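Side-chain contacts in phosphonomutase (Burkholderia cenocepacia J2315, PDB 4MG4), which belongs to the phosphoenolpyruvate phosphomutase family and folds as a TIM-type barrel of eight parallel strands ringed by helices: residues 165-168 against 169-173; 175-178 against 179-183. One frame throughout, in Å; residues are numbered along the deposited sequence.

Contact 1 of 2, residues 165-168 against 169-173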
loop_
_atom_site.group_PDB
_atom_site.type_symbol
_atom_site.label_atom_id
_atom_site.label_comp_id
_atom_site.label_asym_id
_atom_site.label_seq_id
_atom_site.Cartn_x
_atom_site.Cartn_y
_atom_site.Cartn_z
ATOM N N PHE A 165 -15.464 9.847 21.045
ATOM C CA PHE A 165 -15.419 9.440 19.657
ATOM C C PHE A 165 -16.831 9.029 19.193
ATOM O O PHE A 165 -17.245 9.358 18.064
ATOM C CB PHE A 165 -14.460 8.237 19.498
ATOM C CG PHE A 165 -14.319 7.780 18.059
ATOM C CD1 PHE A 165 -13.641 8.593 17.177
ATOM C CD2 PHE A 165 -14.849 6.575 17.632
ATOM C CE1 PHE A 165 -13.515 8.223 15.852
ATOM C CE2 PHE A 165 -14.731 6.199 16.293
ATOM C CZ PHE A 165 -14.056 7.029 15.425
ATOM N N LYS A 166 -17.586 8.404 20.098
ATOM C CA LYS A 166 -18.925 7.874 19.788
ATOM C C LYS A 166 -20.028 8.927 20.028
ATOM O O LYS A 166 -21.194 8.690 19.658
ATOM C CB LYS A 166 -19.168 6.636 20.636
ATOM C CG LYS A 166 -20.249 5.671 20.199
ATOM C CD LYS A 166 -20.231 4.470 21.143
ATOM C CE LYS A 166 -20.598 4.864 22.569
ATOM N NZ LYS A 166 -22.018 5.295 22.658
ATOM N N ALA A 167 -19.690 10.089 20.603
ATOM C CA ALA A 167 -20.645 11.158 20.931
ATOM C C ALA A 167 -20.569 12.348 19.947
ATOM O O ALA A 167 -19.503 12.799 19.587
ATOM C CB ALA A 167 -20.362 11.654 22.338
ATOM N N ALA A 168 -21.732 12.885 19.555
ATOM C CA ALA A 168 -21.782 14.077 18.729
ATOM C C ALA A 168 -21.128 15.224 19.432
ATOM O O ALA A 168 -21.235 15.366 20.656
ATOM C CB ALA A 168 -23.245 14.413 18.388
ATOM N N THR A 169 -20.411 16.033 18.662
ATOM C CA THR A 169 -19.599 17.098 19.192
ATOM C C THR A 169 -20.396 18.025 20.102
ATOM O O THR A 169 -19.897 18.551 21.101
ATOM C CB THR A 169 -19.020 17.911 18.022
ATOM O OG1 THR A 169 -18.305 17.002 17.183
ATOM C CG2 THR A 169 -18.101 19.014 18.527
ATOM N N GLU A 170 -21.648 18.270 19.722
ATOM C CA GLU A 170 -22.439 19.208 20.493
ATOM C C GLU A 170 -22.761 18.738 21.913
ATOM O O GLU A 170 -23.222 19.532 22.762
ATOM C CB GLU A 170 -23.737 19.497 19.747
ATOM C CG GLU A 170 -24.674 18.336 19.677
ATOM C CD GLU A 170 -25.894 18.711 18.906
ATOM O OE1 GLU A 170 -26.741 19.435 19.501
ATOM O OE2 GLU A 170 -25.982 18.328 17.700
ATOM N N THR A 171 -22.509 17.455 22.176
ATOM C CA THR A 171 -22.719 16.867 23.482
ATOM C C THR A 171 -21.458 16.746 24.329
ATOM O O THR A 171 -21.510 16.286 25.441
ATOM C CB THR A 171 -23.347 15.459 23.412
ATOM O OG1 THR A 171 -22.420 14.488 22.929
ATOM C CG2 THR A 171 -24.579 15.436 22.526
ATOM N N HIS A 172 -20.323 17.139 23.777
ATOM C CA HIS A 172 -19.068 17.085 24.518
ATOM C C HIS A 172 -19.039 18.136 25.580
ATOM O O HIS A 172 -19.035 19.369 25.307
ATOM C CB HIS A 172 -17.930 17.307 23.550
ATOM C CG HIS A 172 -17.826 16.254 22.502
ATOM N ND1 HIS A 172 -16.764 16.203 21.617
ATOM C CD2 HIS A 172 -18.575 15.153 22.248
ATOM C CE1 HIS A 172 -16.917 15.161 20.815
ATOM N NE2 HIS A 172 -17.996 14.501 21.186
ATOM N N ASP A 173 -18.989 17.679 26.802
ATOM C CA ASP A 173 -19.092 18.527 27.959
ATOM C C ASP A 173 -18.374 17.922 29.133
ATOM O O ASP A 173 -17.695 16.883 28.989
ATOM C CB ASP A 173 -20.573 18.754 28.269
ATOM C CG ASP A 173 -21.313 17.504 28.685
ATOM O OD1 ASP A 173 -20.740 16.386 28.822
ATOM O OD2 ASP A 173 -22.553 17.664 28.874
#

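Contact 2 of 2, residues 175-178 against 179-183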
loop_
_atom_site.group_PDB
_atom_site.type_symbol
_atom_site.label_atom_id
_atom_site.label_comp_id
_atom_site.label_asym_id
_atom_site.label_seq_id
_atom_site.Cartn_x
_atom_site.Cartn_y
_atom_site.Cartn_z
ATOM N N ARG A 175 -19.541 16.319 31.773
ATOM C CA ARG A 175 -19.979 14.928 32.087
ATOM C C ARG A 175 -19.220 13.856 31.275
ATOM O O ARG A 175 -18.879 12.763 31.785
ATOM C CB ARG A 175 -21.492 14.727 31.854
ATOM C CG ARG A 175 -22.417 15.409 32.856
ATOM C CD ARG A 175 -23.922 15.287 32.474
ATOM N NE ARG A 175 -24.307 15.971 31.211
ATOM C CZ ARG A 175 -25.520 15.900 30.614
ATOM N NH1 ARG A 175 -26.528 15.230 31.114
ATOM N NH2 ARG A 175 -25.732 16.515 29.499
ATOM N N LEU A 176 -19.013 14.130 29.986
ATOM C CA LEU A 176 -18.226 13.215 29.161
ATOM C C LEU A 176 -16.757 13.248 29.520
ATOM O O LEU A 176 -16.099 12.203 29.571
ATOM C CB LEU A 176 -18.383 13.487 27.660
ATOM C CG LEU A 176 -19.665 13.062 26.994
ATOM C CD1 LEU A 176 -19.471 13.102 25.492
ATOM C CD2 LEU A 176 -20.101 11.686 27.379
ATOM N N LEU A 177 -16.254 14.419 29.885
ATOM C CA LEU A 177 -14.862 14.512 30.338
ATOM C C LEU A 177 -14.696 13.714 31.649
ATOM O O LEU A 177 -13.733 12.987 31.856
ATOM C CB LEU A 177 -14.463 15.987 30.565
ATOM C CG LEU A 177 -13.158 16.179 31.358
ATOM C CD1 LEU A 177 -12.030 15.702 30.499
ATOM C CD2 LEU A 177 -12.993 17.661 31.737
ATOM N N ASP A 178 -15.672 13.827 32.556
ATOM C CA ASP A 178 -15.577 13.101 33.799
ATOM C C ASP A 178 -15.606 11.594 33.565
ATOM O O ASP A 178 -14.879 10.851 34.249
ATOM C CB ASP A 178 -16.696 13.526 34.760
ATOM C CG ASP A 178 -16.487 14.922 35.288
ATOM O OD1 ASP A 178 -15.348 15.442 35.271
ATOM O OD2 ASP A 178 -17.514 15.496 35.762
ATOM N N ALA A 179 -16.423 11.138 32.624
ATOM C CA ALA A 179 -16.483 9.705 32.301
ATOM C C ALA A 179 -15.158 9.243 31.708
ATOM O O ALA A 179 -14.700 8.124 31.967
ATOM C CB ALA A 179 -17.584 9.420 31.321
ATOM N N THR A 180 -14.596 10.104 30.861
ATOM C CA THR A 180 -13.293 9.842 30.247
ATOM C C THR A 180 -12.207 9.704 31.329
ATOM O O THR A 180 -11.414 8.729 31.300
ATOM C CB THR A 180 -12.949 10.914 29.202
ATOM O OG1 THR A 180 -13.943 10.849 28.187
ATOM C CG2 THR A 180 -11.546 10.695 28.616
ATOM N N LEU A 181 -12.169 10.629 32.270
ATOM C CA LEU A 181 -11.205 10.584 33.370
ATOM C C LEU A 181 -11.408 9.355 34.299
ATOM O O LEU A 181 -10.429 8.771 34.735
ATOM C CB LEU A 181 -11.225 11.900 34.177
ATOM C CG LEU A 181 -10.541 13.067 33.451
ATOM C CD1 LEU A 181 -10.979 14.347 34.129
ATOM C CD2 LEU A 181 -9.031 12.961 33.399
ATOM N N ALA A 182 -12.640 8.952 34.559
ATOM C CA ALA A 182 -12.880 7.745 35.364
ATOM C C ALA A 182 -12.319 6.512 34.642
ATOM O O ALA A 182 -11.720 5.641 35.257
ATOM C CB ALA A 182 -14.351 7.559 35.666
ATOM N N ARG A 183 -12.528 6.455 33.316
ATOM C CA ARG A 183 -11.913 5.370 32.531
ATOM C C ARG A 183 -10.401 5.445 32.573
ATOM O O ARG A 183 -9.733 4.416 32.779
ATOM C CB ARG A 183 -12.453 5.344 31.115
ATOM C CG ARG A 183 -13.821 4.751 31.060
ATOM C CD ARG A 183 -14.415 4.780 29.655
ATOM N NE ARG A 183 -15.797 4.271 29.686
ATOM C CZ ARG A 183 -16.165 2.995 29.566
ATOM N NH1 ARG A 183 -15.308 2.028 29.369
ATOM N NH2 ARG A 183 -17.471 2.688 29.615
#

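Contact 1 of 2, residues 165-168 against 169-173
Carbonyl A168 O receives the backbone N of T171 at 2.9 Å, closing the short 3-10 turn 169-171 directly after the extended residues A167 and A168. The same oxygen is gripped a second time, by T171 OG1 at 2.7 Å. That hydroxyl lies in the carbonyl plane, whereas T171 N stands well above it, so the two donors come from clearly different directions. A chi1 of 72° places OG1 between the backbone N and carbonyl carbon of T171, turning it back toward the preceding chain, where it also meets A167 CB at 3.6 Å.

H172 takes the carbonyl one residue earlier: its NE2 donates to A167 O at 2.8 Å. The N-H...O angle is 150°, and the acceptor lies somewhat tilted from the ring plane. The donor sits above the A167 carbonyl plane, away from its lone pairs. T169 CA lies over the centre of one imidazole face, 3.6 Å above it, and F164 meets the ring edge-to-face.

All this is surface loop between strand 156-160 and helix 174-190; A167 and T171 rest on L176 in the helix's first turn, and D173 is its N-cap, with OD1 accepting from L176 N.

Contact 2 of 2, residues 175-178 against 179-183
L176 O and T180 meet through two hydrogen bonds, one from the main chain and one from the side chain, within the regular helix 174-190. The backbone set runs i to i+4 throughout: A179 N to R175 O, T180 N to L176 O, L181 N to L177 O and A182 N to D178 O. The longest of the four is A179 N to R175 O, at 3.1 Å, and the others are only slightly shorter. The bond from L181 N to L177 O is the straightest, with an N-H...O angle of 166°.

The side-chain bond is T180 OG1 to L176 O, at 2.9 Å. With chi1 at -62° the hydroxyl stands anti to the carbonyl carbon of T180 and beside its backbone N, which turns it back along the helix to the carbonyl one turn earlier. It arrives 36° above the carbonyl plane, while T180 N comes from the other face, so the oxygen is held from both sides. Around the threonine, V163 and F164 of the preceding loop pack against its side chain.

The apolar contact is between L177 and L181, which lie side by side and point the same way although their first torsions differ, with L177 CG and L181 CD1 4.0 Å apart. Both leucines touch L209 of helix 203-212; L177 also meets A208, and L181 meets A212.

In chemical terms, the contact combines two kinds of buried side chain. The leucines L177 and L181 present apolar side chains to helix 203-212, whereas the buried hydroxyl of T180 is bonded to L176 O within its own helix, while the loop packs on the rest of its side chain.

How the contacts relate
Both contacts belong to the connection leaving barrel strand 156-160: contact 1 is in the loop and contact 2 in the helix that follows, with centres about 12 Å apart. None of the touching residues of contact 1 is buried, whereas contact 2 is partly buried, with L177, T180 and L181 inside. Each uses a threonine hydroxyl to double the donors on a backbone carbonyl, but the irregular loop adds an imidazole bond, while the helix relies on repeated i to i+4 bonds and paired leucines. They touch directly where L176 CD1 packs 3.6 Å from A167 CB, joining the loop to the start of the helix.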